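Local coordinates for cycloalternan-forming enzyme (Listeria monocytogenes serovar 1/2a, PDB 5F7U), which belongs to glycosyl hydrolase family 31 and joins a TIM-barrel domain to several beta-rich domains, one of them a family 6 carbohydrate-binding module, at residues Leu736-Met741 against Ile751-Gln756; Asp745-Pro750 against Gly766-Ile771; Ile783-Tyr786 against Leu792-Phe795. The protein carries 1 engineered substitution. One frame throughout, in Å; residues are numbered along the deposited sequence.

Interaction 1. Residues Leu736-Met741 against Ile751-Gln756; sequences LDEQYM and IVQEGQ
In the C-terminal domain, the loop just ahead of strand 740-742 meets the loop after strand 746-748, with E738 reaching V752 and Q753. The amide of Q753 donates through NE2 to E738 OE1 over 2.9 Å, a fairly straight bond (158° at the hydrogen) that enters on the syn lone pair. OE1 lies almost in the amide plane, although the carboxylate and amide planes are turned 72° apart. The carboxylate also rests on a methyl group: V752 CG2 sits 3.4 Å from E738 CD, over the face of the group and about equally far from its two oxygens. That branch stands between the backbone N and the carbonyl carbon of V752 and projects at E738, whose chain runs out extended beyond CG (chi2 -174°).

Within 751-756, Q753 to Q756 form a type II beta turn, and a single water ties this loop to the glutamate. The water accepts from V752 N (2.9 Å) and donates to E738 OE1 (2.9 Å) and to Q756 OE1 (2.7 Å), so that E738 OE1 takes two donors, which probably restrain the rotation of the carboxylate. Helices 607-622 and 642-653 lie behind the loop: V752 O accepts from Q611 NE2, and G755 N donates to E643 OE1. K759 NZ binds the backbone O of E738.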
ATOM      1  N   LEU A 736      -0.368  13.914   6.370  1.00 14.62           N
ATOM      2  CA  LEU A 736       0.963  13.396   6.678  1.00 14.07           C
ATOM      3  C   LEU A 736       1.378  12.289   5.722  1.00 13.46           C
ATOM      4  O   LEU A 736       0.645  11.310   5.544  1.00 13.39           O
ATOM      5  CB  LEU A 736       1.011  12.881   8.117  1.00 13.75           C
ATOM      6  CG  LEU A 736       0.704  13.923   9.201  1.00 14.26           C
ATOM      7  CD1 LEU A 736       0.709  13.186  10.544  1.00 14.03           C
ATOM      8  CD2 LEU A 736       1.703  15.073   9.218  1.00 14.30           C
ATOM      9  N   ASP A 737       2.549  12.466   5.113  1.00 13.16           N
ATOM     10  CA  ASP A 737       3.044  11.482   4.149  1.00 13.02           C
ATOM     11  C   ASP A 737       4.484  11.070   4.405  1.00 12.61           C
ATOM     12  O   ASP A 737       5.107  10.436   3.547  1.00 12.49           O
ATOM     13  CB  ASP A 737       2.845  12.007   2.712  1.00 13.83           C
ATOM     14  CG  ASP A 737       3.530  13.333   2.466  1.00 14.90           C
ATOM     15  OD1 ASP A 737       4.278  13.840   3.352  1.00 14.71           O
ATOM     16  OD2 ASP A 737       3.259  13.917   1.395  1.00 15.96           O
ATOM     17  N   GLU A 738       5.021  11.428   5.581  1.00 12.40           N
ATOM     18  CA  GLU A 738       6.391  11.083   5.944  1.00 12.45           C
ATOM     19  C   GLU A 738       6.462  10.350   7.281  1.00 12.27           C
ATOM     20  O   GLU A 738       7.512  10.294   7.938  1.00 12.52           O
ATOM     21  CB  GLU A 738       7.311  12.319   5.917  1.00 13.01           C
ATOM     22  CG  GLU A 738       7.265  13.086   4.601  1.00 13.87           C
ATOM     23  CD  GLU A 738       8.281  14.223   4.495  1.00 14.83           C
ATOM     24  OE1 GLU A 738       9.048  14.474   5.450  1.00 15.14           O
ATOM     25  OE2 GLU A 738       8.342  14.846   3.401  1.00 15.71           O
ATOM     26  N   GLN A 739       5.335   9.758   7.661  1.00 11.83           N
ATOM     27  CA  GLN A 739       5.270   8.838   8.800  1.00 11.82           C
ATOM     28  C   GLN A 739       4.068   7.941   8.576  1.00 11.53           C
ATOM     29  O   GLN A 739       3.212   8.244   7.731  1.00 11.89           O
ATOM     30  CB  GLN A 739       5.127   9.586  10.128  1.00 12.04           C
ATOM     31  CG  GLN A 739       3.809  10.355  10.281  1.00 12.25           C
ATOM     32  CD  GLN A 739       3.768  11.125  11.589  1.00 12.82           C
ATOM     33  OE1 GLN A 739       4.452  12.125  11.746  1.00 13.35           O
ATOM     34  NE2 GLN A 739       2.955  10.656  12.526  1.00 12.65           N
ATOM     35  N   TYR A 740       3.976   6.867   9.351  1.00 11.47           N
ATOM     36  CA  TYR A 740       2.865   5.934   9.188  1.00 11.39           C
ATOM     37  C   TYR A 740       2.780   4.984  10.351  1.00 11.40           C
ATOM     38  O   TYR A 740       3.711   4.895  11.173  1.00 11.53           O
ATOM     39  CB  TYR A 740       3.036   5.125   7.890  1.00 11.34           C
ATOM     40  CG  TYR A 740       4.369   4.440   7.724  1.00 11.69           C
ATOM     41  CD1 TYR A 740       4.615   3.160   8.269  1.00 11.86           C
ATOM     42  CD2 TYR A 740       5.403   5.062   6.991  1.00 11.91           C
ATOM     43  CE1 TYR A 740       5.854   2.523   8.083  1.00 12.33           C
ATOM     44  CE2 TYR A 740       6.638   4.428   6.804  1.00 12.17           C
ATOM     45  CZ  TYR A 740       6.850   3.165   7.350  1.00 12.35           C
ATOM     46  OH  TYR A 740       8.076   2.537   7.150  1.00 12.73           O
ATOM     47  N   MET A 741       1.664   4.267  10.430  1.00 11.74           N
ATOM     48  CA  MET A 741       1.532   3.192  11.415  1.00 12.22           C
ATOM     49  C   MET A 741       1.963   1.893  10.760  1.00 12.28           C
ATOM     50  O   MET A 741       1.700   1.670   9.566  1.00 12.31           O
ATOM     51  CB  MET A 741       0.088   3.048  11.906  1.00 12.90           C
ATOM     52  CG  MET A 741      -0.461   4.255  12.667  1.00 13.36           C
ATOM     53  SD  MET A 741       0.476   4.680  14.149  1.00 14.90           S
ATOM     54  CE  MET A 741       0.281   3.220  15.175  1.00 14.74           C
ATOM     55  N   ILE A 751      13.090   9.328   7.621  1.00 13.47           N
ATOM     56  CA  ILE A 751      13.618  10.618   7.189  1.00 13.55           C
ATOM     57  C   ILE A 751      13.743  10.524   5.674  1.00 13.77           C
ATOM     58  O   ILE A 751      14.600   9.777   5.154  1.00 14.02           O
ATOM     59  CB  ILE A 751      14.983  10.950   7.853  1.00 13.85           C
ATOM     60  CG1 ILE A 751      14.822  11.356   9.324  1.00 14.29           C
ATOM     61  CG2 ILE A 751      15.620  12.163   7.170  1.00 14.09           C
ATOM     62  CD1 ILE A 751      14.501  10.247  10.303  1.00 14.59           C
ATOM     63  N   VAL A 752      12.882  11.259   4.966  1.00 13.65           N
ATOM     64  CA  VAL A 752      12.828  11.155   3.495  1.00 13.67           C
ATOM     65  C   VAL A 752      13.268  12.454   2.824  1.00 14.36           C
ATOM     66  O   VAL A 752      13.019  12.667   1.629  1.00 14.31           O
ATOM     67  CB  VAL A 752      11.427  10.737   2.984  1.00 13.46           C
ATOM     68  CG1 VAL A 752      11.040   9.377   3.569  1.00 13.24           C
ATOM     69  CG2 VAL A 752      10.392  11.793   3.353  1.00 13.61           C
ATOM     70  N   GLN A 753      13.936  13.305   3.596  1.00 15.23           N
ATOM     71  CA  GLN A 753      14.486  14.562   3.073  1.00 16.28           C
ATOM     72  C   GLN A 753      15.993  14.553   3.173  1.00 16.63           C
ATOM     73  O   GLN A 753      16.552  14.215   4.211  1.00 16.51           O
ATOM     74  CB  GLN A 753      13.943  15.757   3.849  1.00 16.90           C
ATOM     75  CG  GLN A 753      12.429  15.904   3.760  1.00 17.68           C
ATOM     76  CD  GLN A 753      11.908  17.010   4.648  1.00 18.94           C
ATOM     77  OE1 GLN A 753      12.568  18.040   4.820  1.00 20.81           O
ATOM     78  NE2 GLN A 753      10.728  16.808   5.236  1.00 18.94           N
ATOM     79  N   GLU A 754      16.630  14.899   2.060  1.00 17.24           N
ATOM     80  CA  GLU A 754      18.083  14.980   1.966  1.00 18.71           C
ATOM     81  C   GLU A 754      18.642  16.006   2.960  1.00 18.65           C
ATOM     82  O   GLU A 754      18.129  17.126   3.069  1.00 18.10           O
ATOM     83  CB  GLU A 754      18.458  15.350   0.542  1.00 20.66           C
ATOM     84  CG  GLU A 754      19.931  15.155   0.180  1.00 24.31           C
ATOM     85  CD  GLU A 754      20.236  15.573  -1.259  1.00 27.10           C
ATOM     86  OE1 GLU A 754      19.323  15.612  -2.108  1.00 29.20           O
ATOM     87  OE2 GLU A 754      21.398  15.900  -1.561  1.00 31.04           O
ATOM     88  N   GLY A 755      19.682  15.604   3.690  1.00 18.35           N
ATOM     89  CA  GLY A 755      20.338  16.456   4.690  1.00 18.88           C
ATOM     90  C   GLY A 755      19.619  16.628   6.022  1.00 18.22           C
ATOM     91  O   GLY A 755      20.119  17.312   6.906  1.00 18.61           O
ATOM     92  N   GLN A 756      18.438  16.019   6.177  1.00 17.36           N
ATOM     93  CA  GLN A 756      17.647  16.225   7.380  1.00 17.12           C
ATOM     94  C   GLN A 756      18.155  15.366   8.541  1.00 17.25           C
ATOM     95  O   GLN A 756      18.439  14.179   8.358  1.00 16.92           O
ATOM     96  CB  GLN A 756      16.184  15.887   7.094  1.00 16.63           C
ATOM     97  CG  GLN A 756      15.274  16.002   8.312  1.00 16.93           C
ATOM     98  CD  GLN A 756      13.817  15.709   7.983  1.00 16.76           C
ATOM     99  OE1 GLN A 756      13.509  14.958   7.059  1.00 17.28           O
ATOM    100  NE2 GLN A 756      12.918  16.296   8.751  1.00 17.49           N
TER
HETATM  101  O   HOH W   1      11.435  13.296   6.489  1.00 13.39           O

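Interaction 2. Residues Asp745-Pro750 against Gly766-Ile771; sequences DLLVAP and GEWVDI. With GLC (alpha-D-glucopyranose), chain B.
Two strands of the six-stranded antiparallel sheet, 746-748 and 767-770, meet through their side chains across strand 794-797, which runs between them; L747 and W768 make the main contact. With 8.3 Å between their CA atoms no backbone bond can join them, and the indole bridges the gap instead. L747 CD1 lies over one face of the W768 six-membered ring, 4.0 Å from its centroid and only 8° off the normal, in a CH-pi contact, while L747 CB comes within 3.7 Å of W768 CZ3 at the rim. The leucine has its CG opposite the backbone N (chi1 -169°), which carries CD1 out above the ring. P764 O takes the W768 NE1 hydrogen and so helps to hold the indole in its orientation.

A second, smaller touch is made on the other face of the sheet: L746 CD2 meets I771 CG2 at 3.9 Å, the two side chains crossing at about a right angle, with V794 beside I771. Strand 767-770 also carries D770 of a glycan pocket. Its OD2 accepts from O6 of the alpha-D-glucopyranose of chain B at 2.6 Å, and the same oxygen is hydrogen-bonded to Y785 OH and, weakly, to N773 ND2.

L747 touches V761 and W768 touches L763, both of strand 758-763, so they fill the space between the sheet and the facing two-stranded sheet 758-763/781-786, an apolar core of the kind found in the beta-sandwich C-terminal domain of family 31 enzymes.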
ATOM      1  N   ASP A 745       0.528  -1.151  16.322  1.00 17.72           N
ATOM      2  CA  ASP A 745       1.131  -0.477  17.479  1.00 18.43           C
ATOM      3  C   ASP A 745       2.301   0.455  17.248  1.00 17.24           C
ATOM      4  O   ASP A 745       2.639   1.214  18.162  1.00 17.73           O
ATOM      5  CB  ASP A 745       1.585  -1.512  18.490  1.00 20.10           C
ATOM      6  CG  ASP A 745       0.472  -2.399  18.918  1.00 22.20           C
ATOM      7  OD1 ASP A 745      -0.529  -1.870  19.423  1.00 22.13           O
ATOM      8  OD2 ASP A 745       0.609  -3.628  18.725  1.00 24.89           O
ATOM      9  N   LEU A 746       2.931   0.390  16.074  1.00 15.33           N
ATOM     10  CA  LEU A 746       4.192   1.110  15.875  1.00 14.21           C
ATOM     11  C   LEU A 746       3.966   2.294  14.988  1.00 13.86           C
ATOM     12  O   LEU A 746       3.346   2.165  13.930  1.00 13.67           O
ATOM     13  CB  LEU A 746       5.284   0.221  15.277  1.00 13.90           C
ATOM     14  CG  LEU A 746       5.740  -0.989  16.111  1.00 14.03           C
ATOM     15  CD1 LEU A 746       6.767  -1.800  15.312  1.00 13.93           C
ATOM     16  CD2 LEU A 746       6.286  -0.549  17.471  1.00 14.16           C
ATOM     17  N   LEU A 747       4.429   3.452  15.462  1.00 13.32           N
ATOM     18  CA  LEU A 747       4.431   4.652  14.639  1.00 12.94           C
ATOM     19  C   LEU A 747       5.849   4.824  14.105  1.00 12.61           C
ATOM     20  O   LEU A 747       6.822   4.960  14.887  1.00 13.09           O
ATOM     21  CB  LEU A 747       3.957   5.870  15.443  1.00 12.72           C
ATOM     22  CG  LEU A 747       3.650   7.190  14.694  1.00 12.79           C
ATOM     23  CD1 LEU A 747       2.892   8.117  15.636  1.00 12.99           C
ATOM     24  CD2 LEU A 747       4.892   7.906  14.154  1.00 13.16           C
ATOM     25  N   VAL A 748       5.982   4.806  12.775  1.00 12.04           N
ATOM     26  CA  VAL A 748       7.310   4.880  12.147  1.00 11.90           C
ATOM     27  C   VAL A 748       7.437   6.211  11.415  1.00 11.93           C
ATOM     28  O   VAL A 748       6.557   6.569  10.642  1.00 11.73           O
ATOM     29  CB  VAL A 748       7.522   3.726  11.119  1.00 11.80           C
ATOM     30  CG1 VAL A 748       8.882   3.829  10.439  1.00 11.86           C
ATOM     31  CG2 VAL A 748       7.365   2.373  11.792  1.00 11.84           C
ATOM     32  N   ALA A 749       8.570   6.900  11.593  1.00 12.45           N
ATOM     33  CA  ALA A 749       8.775   8.193  10.964  1.00 13.09           C
ATOM     34  C   ALA A 749      10.085   8.251  10.176  1.00 13.39           C
ATOM     35  O   ALA A 749      11.093   8.725  10.682  1.00 13.89           O
ATOM     36  CB  ALA A 749       8.687   9.297  12.023  1.00 13.17           C
ATOM     37  N   PRO A 750      10.078   7.754   8.915  1.00 13.61           N
ATOM     38  CA  PRO A 750      11.357   7.740   8.207  1.00 13.60           C
ATOM     39  C   PRO A 750      11.789   9.148   7.807  1.00 13.64           C
ATOM     40  O   PRO A 750      10.955  10.057   7.731  1.00 13.73           O
ATOM     41  CB  PRO A 750      11.069   6.883   6.978  1.00 13.87           C
ATOM     42  CG  PRO A 750       9.633   7.096   6.707  1.00 13.91           C
ATOM     43  CD  PRO A 750       8.983   7.214   8.080  1.00 13.49           C
ATOM     44  N   GLY A 766      -2.526  10.230  23.276  1.00 22.34           N
ATOM     45  CA  GLY A 766      -2.137   8.966  23.932  1.00 21.88           C
ATOM     46  C   GLY A 766      -0.640   8.978  24.166  1.00 22.20           C
ATOM     47  O   GLY A 766       0.015   9.911  23.775  1.00 25.82           O
ATOM     48  N   GLU A 767      -0.070   7.930  24.736  1.00 20.85           N
ATOM     49  CA  GLU A 767       1.350   7.944  25.081  1.00 19.31           C
ATOM     50  C   GLU A 767       2.138   7.082  24.102  1.00 18.12           C
ATOM     51  O   GLU A 767       1.694   5.994  23.773  1.00 18.06           O
ATOM     52  CB  GLU A 767       1.524   7.412  26.508  1.00 20.23           C
ATOM     53  CG  GLU A 767       2.947   7.510  27.026  1.00 20.67           C
ATOM     54  CD  GLU A 767       3.050   7.122  28.479  1.00 22.01           C
ATOM     55  OE1 GLU A 767       2.591   7.899  29.338  1.00 22.46           O
ATOM     56  OE2 GLU A 767       3.616   6.057  28.776  1.00 22.24           O
ATOM     57  N   TRP A 768       3.293   7.576  23.648  1.00 16.78           N
ATOM     58  CA  TRP A 768       4.132   6.904  22.662  1.00 15.74           C
ATOM     59  C   TRP A 768       5.510   6.702  23.256  1.00 15.86           C
ATOM     60  O   TRP A 768       6.060   7.633  23.831  1.00 17.04           O
ATOM     61  CB  TRP A 768       4.241   7.757  21.391  1.00 15.17           C
ATOM     62  CG  TRP A 768       2.888   7.940  20.774  1.00 14.86           C
ATOM     63  CD1 TRP A 768       1.995   8.939  21.047  1.00 14.71           C
ATOM     64  CD2 TRP A 768       2.244   7.060  19.857  1.00 14.56           C
ATOM     65  NE1 TRP A 768       0.836   8.743  20.328  1.00 14.64           N
ATOM     66  CE2 TRP A 768       0.966   7.601  19.588  1.00 14.68           C
ATOM     67  CE3 TRP A 768       2.636   5.871  19.199  1.00 14.40           C
ATOM     68  CZ2 TRP A 768       0.062   6.996  18.697  1.00 14.49           C
ATOM     69  CZ3 TRP A 768       1.747   5.275  18.313  1.00 14.11           C
ATOM     70  CH2 TRP A 768       0.472   5.834  18.069  1.00 14.44           C
ATOM     71  N   VAL A 769       6.058   5.497  23.139  1.00 15.18           N
ATOM     72  CA  VAL A 769       7.347   5.215  23.754  1.00 14.75           C
ATOM     73  C   VAL A 769       8.321   4.814  22.659  1.00 14.43           C
ATOM     74  O   VAL A 769       8.023   3.945  21.848  1.00 14.17           O
ATOM     75  CB  VAL A 769       7.233   4.110  24.844  1.00 15.17           C
ATOM     76  CG1 VAL A 769       8.609   3.783  25.404  1.00 15.32           C
ATOM     77  CG2 VAL A 769       6.291   4.551  25.960  1.00 15.65           C
ATOM     78  N   ASP A 770       9.479   5.469  22.647  1.00 14.49           N
ATOM     79  CA  ASP A 770      10.564   5.183  21.702  1.00 14.80           C
ATOM     80  C   ASP A 770      11.006   3.735  21.899  1.00 15.04           C
ATOM     81  O   ASP A 770      11.443   3.361  22.987  1.00 15.28           O
ATOM     82  CB  ASP A 770      11.696   6.173  22.021  1.00 15.29           C
ATOM     83  CG  ASP A 770      12.873   6.082  21.076  1.00 15.79           C
ATOM     84  OD1 ASP A 770      13.251   4.968  20.664  1.00 15.89           O
ATOM     85  OD2 ASP A 770      13.445   7.158  20.798  1.00 15.71           O
ATOM     86  N   ILE A 771      10.881   2.905  20.867  1.00 15.06           N
ATOM     87  CA  ILE A 771      11.173   1.465  21.038  1.00 15.49           C
ATOM     88  C   ILE A 771      12.656   1.132  21.224  1.00 15.54           C
ATOM     89  O   ILE A 771      12.991   0.025  21.650  1.00 15.72           O
ATOM     90  CB  ILE A 771      10.551   0.572  19.930  1.00 15.80           C
ATOM     91  CG1 ILE A 771      11.245   0.787  18.574  1.00 15.93           C
ATOM     92  CG2 ILE A 771       9.042   0.850  19.837  1.00 15.92           C
ATOM     93  CD1 ILE A 771      10.933  -0.278  17.532  1.00 16.21           C
TER
HETATM   94  C1  GLC B   3      16.806  10.060  20.883  1.00 18.17           C
HETATM   95  C2  GLC B   3      16.401  11.200  19.947  1.00 17.94           C
HETATM   96  C3  GLC B   3      15.635  12.264  20.746  1.00 17.96           C
HETATM   97  C4  GLC B   3      14.466  11.630  21.519  1.00 17.98           C
HETATM   98  C5  GLC B   3      15.003  10.520  22.436  1.00 18.08           C
HETATM   99  C6  GLC B   3      13.950   9.777  23.253  1.00 17.34           C
HETATM  100  O2  GLC B   3      17.578  11.773  19.364  1.00 18.01           O
HETATM  101  O3  GLC B   3      15.198  13.322  19.884  1.00 18.38           O
HETATM  102  O4  GLC B   3      13.769  12.609  22.292  1.00 18.43           O
HETATM  103  O5  GLC B   3      15.666   9.556  21.603  1.00 17.82           O
HETATM  104  O6  GLC B   3      12.968   9.223  22.369  1.00 17.89           O

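Interaction 3. Residues Ile783-Tyr786 against Leu792-Phe795; sequences ISYY and LPVF. With GLC (alpha-D-glucopyranose), chain B; GLC (alpha-D-glucopyranose), chain C.
The backbone carbonyl O of Y786 accepts from O2 of the alpha-D-glucopyranose of chain B at 2.6 Å, and Y786 N returns a bond to O3 of the same sugar at 3.0 Å. This two-point grip on neighbouring hydroxyls belongs to a glycan pocket at the end of strand 781-786, which pairs antiparallel with 758-763 and packs with it on the six-stranded sheet of the C-terminal domain.

Beside it, the ring of Y785 is sandwiched between sugar and protein. C2 of the chain B glucose stands over the centre of one face, 3.6 Å above the plane, an arrangement familiar from carbohydrate-binding sites. The opposite face receives P793 CB in a CH-pi contact, 3.8 Å from the centroid and 9° off the normal, and P793 CG closes to 3.5 Å from Y785 CD1. With CG anti to the backbone N (chi1 -167°), the tyrosine ring is directed across to the 792-795 segment.

F795 of strand 794-797 packs against the same ring. The two aromatic planes stand at 87°, and F795 CZ approaches Y785 CD2 to 3.6 Å. The Y786 side chain leaves the backbone away from 792-795, and its CD2 comes within 3.4 Å of O5 of the alpha-D-glucopyranose of chain C. Farther back along strand 781-786, the CD1 methyl of I783 touches F795 CZ at 4.0 Å.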
ATOM      1  N   ILE A 783       6.454  16.517  17.686  1.00 15.61           N
ATOM      2  CA  ILE A 783       7.738  16.568  18.387  1.00 16.26           C
ATOM      3  C   ILE A 783       8.873  16.713  17.372  1.00 16.64           C
ATOM      4  O   ILE A 783       8.678  16.447  16.179  1.00 16.08           O
ATOM      5  CB  ILE A 783       7.965  15.344  19.318  1.00 16.32           C
ATOM      6  CG1 ILE A 783       8.081  14.025  18.520  1.00 15.85           C
ATOM      7  CG2 ILE A 783       6.872  15.290  20.398  1.00 16.80           C
ATOM      8  CD1 ILE A 783       8.692  12.888  19.323  1.00 16.30           C
ATOM      9  N   SER A 784      10.037  17.157  17.854  1.00 17.35           N
ATOM     10  CA  SER A 784      11.260  17.168  17.046  1.00 17.91           C
ATOM     11  C   SER A 784      12.177  16.067  17.560  1.00 17.63           C
ATOM     12  O   SER A 784      12.567  16.070  18.726  1.00 17.95           O
ATOM     13  CB  SER A 784      11.935  18.535  17.118  1.00 19.68           C
ATOM     14  OG  SER A 784      13.051  18.585  16.245  1.00 22.30           O
ATOM     15  N   TYR A 785      12.490  15.110  16.698  1.00 16.54           N
ATOM     16  CA  TYR A 785      13.335  13.973  17.059  1.00 16.46           C
ATOM     17  C   TYR A 785      14.668  14.097  16.334  1.00 16.38           C
ATOM     18  O   TYR A 785      14.702  14.200  15.091  1.00 16.08           O
ATOM     19  CB  TYR A 785      12.630  12.667  16.656  1.00 15.94           C
ATOM     20  CG  TYR A 785      13.199  11.365  17.209  1.00 15.86           C
ATOM     21  CD1 TYR A 785      14.303  10.759  16.618  1.00 16.10           C
ATOM     22  CD2 TYR A 785      12.565  10.695  18.274  1.00 16.20           C
ATOM     23  CE1 TYR A 785      14.799   9.541  17.087  1.00 16.60           C
ATOM     24  CE2 TYR A 785      13.043   9.482  18.746  1.00 16.08           C
ATOM     25  CZ  TYR A 785      14.162   8.915  18.151  1.00 16.59           C
ATOM     26  OH  TYR A 785      14.644   7.710  18.604  1.00 17.22           O
ATOM     27  N   TYR A 786      15.772  14.104  17.096  1.00 16.70           N
ATOM     28  CA  TYR A 786      17.082  14.127  16.458  1.00 17.40           C
ATOM     29  C   TYR A 786      17.403  12.726  15.941  1.00 17.02           C
ATOM     30  O   TYR A 786      17.511  11.765  16.719  1.00 16.65           O
ATOM     31  CB  TYR A 786      18.201  14.620  17.400  1.00 18.91           C
ATOM     32  CG  TYR A 786      19.568  14.506  16.743  1.00 20.78           C
ATOM     33  CD1 TYR A 786      19.936  15.369  15.702  1.00 21.81           C
ATOM     34  CD2 TYR A 786      20.475  13.513  17.136  1.00 21.95           C
ATOM     35  CE1 TYR A 786      21.181  15.255  15.073  1.00 23.75           C
ATOM     36  CE2 TYR A 786      21.718  13.388  16.516  1.00 23.79           C
ATOM     37  CZ  TYR A 786      22.064  14.260  15.496  1.00 24.30           C
ATOM     38  OH  TYR A 786      23.299  14.145  14.913  1.00 26.62           O
ATOM     39  N   LEU A 792      16.320   5.829  13.155  1.00 14.80           N
ATOM     40  CA  LEU A 792      14.934   5.882  12.668  1.00 14.18           C
ATOM     41  C   LEU A 792      13.990   6.042  13.860  1.00 13.83           C
ATOM     42  O   LEU A 792      13.933   5.144  14.688  1.00 14.07           O
ATOM     43  CB  LEU A 792      14.599   4.560  11.937  1.00 14.18           C
ATOM     44  CG  LEU A 792      13.171   4.357  11.412  1.00 14.12           C
ATOM     45  CD1 LEU A 792      12.933   5.215  10.180  1.00 14.20           C
ATOM     46  CD2 LEU A 792      12.961   2.906  11.043  1.00 14.44           C
ATOM     47  N   PRO A 793      13.211   7.141  13.933  1.00 13.63           N
ATOM     48  CA  PRO A 793      12.236   7.265  15.044  1.00 13.35           C
ATOM     49  C   PRO A 793      11.125   6.224  14.896  1.00 13.16           C
ATOM     50  O   PRO A 793      10.450   6.197  13.871  1.00 12.64           O
ATOM     51  CB  PRO A 793      11.645   8.674  14.861  1.00 13.31           C
ATOM     52  CG  PRO A 793      12.587   9.380  13.925  1.00 13.56           C
ATOM     53  CD  PRO A 793      13.203   8.323  13.052  1.00 13.36           C
ATOM     54  N   VAL A 794      10.967   5.352  15.892  1.00 13.03           N
ATOM     55  CA  VAL A 794       9.858   4.377  15.918  1.00 13.03           C
ATOM     56  C   VAL A 794       9.313   4.338  17.341  1.00 13.34           C
ATOM     57  O   VAL A 794      10.091   4.215  18.283  1.00 13.75           O
ATOM     58  CB  VAL A 794      10.269   2.946  15.489  1.00 13.17           C
ATOM     59  CG1 VAL A 794       9.041   2.035  15.462  1.00 13.51           C
ATOM     60  CG2 VAL A 794      10.904   2.929  14.088  1.00 13.16           C
ATOM     61  N   PHE A 795       7.988   4.433  17.478  1.00 13.43           N
ATOM     62  CA  PHE A 795       7.337   4.515  18.790  1.00 13.59           C
ATOM     63  C   PHE A 795       6.221   3.495  18.933  1.00 13.94           C
ATOM     64  O   PHE A 795       5.478   3.234  17.974  1.00 13.36           O
ATOM     65  CB  PHE A 795       6.730   5.900  19.010  1.00 13.74           C
ATOM     66  CG  PHE A 795       7.645   7.034  18.637  1.00 13.83           C
ATOM     67  CD1 PHE A 795       7.753   7.446  17.305  1.00 13.48           C
ATOM     68  CD2 PHE A 795       8.403   7.699  19.624  1.00 14.46           C
ATOM     69  CE1 PHE A 795       8.605   8.486  16.951  1.00 13.94           C
ATOM     70  CE2 PHE A 795       9.237   8.758  19.273  1.00 14.78           C
ATOM     71  CZ  PHE A 795       9.339   9.150  17.934  1.00 14.53           C
TER
HETATM   72  C1  GLC B   3      16.806  10.060  20.883  1.00 18.17           C
HETATM   73  C2  GLC B   3      16.401  11.200  19.947  1.00 17.94           C
HETATM   74  C3  GLC B   3      15.635  12.264  20.746  1.00 17.96           C
HETATM   75  C4  GLC B   3      14.466  11.630  21.519  1.00 17.98           C
HETATM   76  C5  GLC B   3      15.003  10.520  22.436  1.00 18.08           C
HETATM   77  C6  GLC B   3      13.950   9.777  23.253  1.00 17.34           C
HETATM   78  O2  GLC B   3      17.578  11.773  19.364  1.00 18.01           O
HETATM   79  O3  GLC B   3      15.198  13.322  19.884  1.00 18.38           O
HETATM   80  O4  GLC B   3      13.769  12.609  22.292  1.00 18.43           O
HETATM   81  O5  GLC B   3      15.666   9.556  21.603  1.00 17.82           O
HETATM   82  O6  GLC B   3      12.968   9.223  22.369  1.00 17.89           O
HETATM   83  C1  GLC C   1      21.679  15.053  21.007  1.00 40.06           C
HETATM   84  C2  GLC C   1      21.812  14.415  22.411  1.00 38.80           C
HETATM   85  C3  GLC C   1      20.766  13.317  22.680  1.00 35.69           C
HETATM   86  C4  GLC C   1      19.406  14.005  22.468  1.00 37.41           C
HETATM   87  C5  GLC C   1      19.243  14.550  21.036  1.00 38.67           C
HETATM   88  C6  GLC C   1      18.435  15.854  21.042  1.00 40.63           C
HETATM   89  O1  GLC C   1      22.826  14.802  20.176  1.00 42.99           O
HETATM   90  O2  GLC C   1      23.156  13.988  22.679  1.00 39.62           O
HETATM   91  O3  GLC C   1      21.060  12.724  23.980  1.00 30.00           O
HETATM   92  O4  GLC C   1      18.285  13.163  22.751  1.00 35.73           O
HETATM   93  O5  GLC C   1      20.483  14.653  20.300  1.00 39.91           O
HETATM   94  O6  GLC C   1      19.185  17.045  20.770  1.00 44.25           O

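How the interactions relate
All three contacts fall within the family 31 C-terminal domain and converge on its six-stranded antiparallel sheet. Interactions 1 and 2 have centres about 14 Å apart, and their segments alternate along the chain; strands 740-742 and 746-748 are neighbours in the sheet, paired through Y740 O and V748 N. Interaction 3 follows both in sequence. Its centre is about 10 Å from that of interaction 1, where I751 packs on P793, and about 8 Å from that of interaction 2, where strand 794-797 pairs with 746-748 through L747 N and F795 O. Loop 751-756 of interaction 1 lies against helices 607-622 and 642-653, while interactions 2 and 3 both touch the glucose of chain B.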